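Local coordinates for protein tail lysozyme, putative (Geobacter sulfurreducens, PDB 2IA7) that is of uncertain function but belongs to the gp25-like baseplate wedge family and is probably a structural component of a phage-tail-like assembly, at residues 32-35 against 36-40. Sequence-based numbering, arbitrary orientation. Where two conformers were deposited one is given.
Sequences EDIA and ESIRI
Successive turns of the amphipathic alpha-helix 30-42 are joined here, with the side chain of R39 bending back over A35 and I34 beside I38 on the face turned to the three-stranded antiparallel sheet. The i to i+4 ladder runs from E36 N to E32 O through R39 N to A35 O, straightest at I38 N to I34 O (2.9 Å, 172° at the hydrogen). CD1 of I38 comes 4.1 Å from CG2 of I34, and both isoleucines rest on Y113 and I90. A bend at chi3 (-62°) turns the R39 chain back along the helix, so that A35 O and E36 CA lie over one guanidinium face, both near its rim, while NH1 stands 3.6 Å from A35 CB. R39 NH2 donates to a water (3.0 Å), which in turn donates to E32 O, giving that carbonyl a second partner beside E36 N. On the exposed flank the D33 and E36 carboxylates, their planes 69° apart, are bridged by a second water, 3.0 Å from D33 OD1 and 2.9 Å from E36 OE1. D33 OD2 forms a salt bridge with R89, which probably offsets the D33 charge, while the water probably eases the repulsion between the carboxylates.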
loop_
_atom_site.group_PDB
_atom_site.type_symbol
_atom_site.label_atom_id
_atom_site.label_comp_id
_atom_site.label_asym_id
_atom_site.label_seq_id
_atom_site.Cartn_x
_atom_site.Cartn_y
_atom_site.Cartn_z
ATOM N N GLU A 32 -5.136 -9.035 11.807
ATOM C CA GLU A 32 -4.931 -7.661 12.195
ATOM C C GLU A 32 -3.493 -7.289 12.027
ATOM O O GLU A 32 -3.200 -6.178 11.580
ATOM C CB GLU A 32 -5.361 -7.434 13.640
ATOM C CG GLU A 32 -6.855 -7.821 13.907
ATOM C CD GLU A 32 -7.179 -8.123 15.382
ATOM O OE1 GLU A 32 -7.501 -7.141 16.097
ATOM O OE2 GLU A 32 -7.122 -9.324 15.809
ATOM N N ASP A 33 -2.562 -8.162 12.371
ATOM C CA ASP A 33 -1.138 -7.901 12.112
ATOM C C ASP A 33 -0.839 -7.711 10.622
ATOM O O ASP A 33 -0.015 -6.911 10.291
ATOM C CB ASP A 33 -0.292 -9.033 12.655
ATOM C CG ASP A 33 1.194 -8.727 12.626
ATOM O OD1 ASP A 33 1.634 -7.822 13.361
ATOM O OD2 ASP A 33 1.945 -9.384 11.901
ATOM N N ILE A 34 -1.508 -8.480 9.753
ATOM C CA ILE A 34 -1.376 -8.351 8.304
ATOM C C ILE A 34 -1.853 -6.997 7.830
ATOM O O ILE A 34 -1.188 -6.333 7.024
ATOM C CB ILE A 34 -2.127 -9.493 7.604
ATOM C CG1 ILE A 34 -1.328 -10.778 7.793
ATOM C CG2 ILE A 34 -2.323 -9.186 6.097
ATOM C CD1 ILE A 34 -2.115 -12.014 7.381
ATOM N N ALA A 35 -3.028 -6.556 8.303
ATOM C CA ALA A 35 -3.543 -5.244 7.912
ATOM C C ALA A 35 -2.588 -4.131 8.331
ATOM O O ALA A 35 -2.239 -3.262 7.537
ATOM C CB ALA A 35 -4.916 -5.008 8.500
ATOM N N GLU A 36 -2.055 -4.251 9.544
ATOM C CA GLU A 36 -1.060 -3.294 10.021
ATOM C C GLU A 36 0.220 -3.327 9.185
ATOM O O GLU A 36 0.775 -2.300 8.857
ATOM C CB GLU A 36 -0.772 -3.561 11.486
ATOM C CG GLU A 36 0.121 -2.550 12.127
ATOM C CD GLU A 36 0.375 -2.887 13.578
ATOM O OE1 GLU A 36 1.280 -3.681 13.828
ATOM O OE2 GLU A 36 -0.356 -2.374 14.445
ATOM N N SER A 37 0.674 -4.524 8.877
ATOM C CA SER A 37 1.855 -4.726 8.037
ATOM C C SER A 37 1.709 -4.067 6.643
ATOM O O SER A 37 2.605 -3.354 6.186
ATOM C CB SER A 37 2.166 -6.218 7.870
ATOM O OG SER A 37 3.237 -6.379 6.943
ATOM N N ILE A 38 0.569 -4.281 6.003
ATOM C CA ILE A 38 0.243 -3.625 4.761
ATOM C C ILE A 38 0.381 -2.103 4.905
ATOM O O ILE A 38 1.067 -1.458 4.106
ATOM C CB ILE A 38 -1.159 -3.960 4.249
ATOM C CG1 ILE A 38 -1.199 -5.434 3.809
ATOM C CG2 ILE A 38 -1.507 -3.109 3.053
ATOM C CD1 ILE A 38 -2.644 -5.954 3.594
ATOM N N ARG A 39 -0.160 -1.565 5.958
ATOM C CA ARG A 39 -0.073 -0.127 6.150
ATOM C C ARG A 39 1.337 0.348 6.391
ATOM O O ARG A 39 1.715 1.434 5.969
ATOM C CB ARG A 39 -1.008 0.329 7.272
ATOM C CG ARG A 39 -2.488 0.099 6.974
ATOM C CD ARG A 39 -3.419 0.625 8.057
ATOM N NE ARG A 39 -3.304 0.026 9.392
ATOM C CZ ARG A 39 -4.048 -0.970 9.890
ATOM N NH1 ARG A 39 -5.085 -1.481 9.244
ATOM N NH2 ARG A 39 -3.832 -1.335 11.146
ATOM N N ILE A 40 2.109 -0.421 7.163
ATOM C CA ILE A 40 3.529 -0.109 7.400
ATOM C C ILE A 40 4.311 -0.104 6.121
ATOM O O ILE A 40 5.049 0.830 5.842
ATOM C CB ILE A 40 4.167 -1.068 8.408
ATOM C CG1 ILE A 40 3.569 -0.864 9.804
ATOM C CG2 ILE A 40 5.649 -0.902 8.492
ATOM C CD1 ILE A 40 3.847 -2.021 10.753
HETATM O O HOH W 1 -4.768 -3.893 12.300
HETATM O O HOH W 2 2.471 -5.411 11.788
#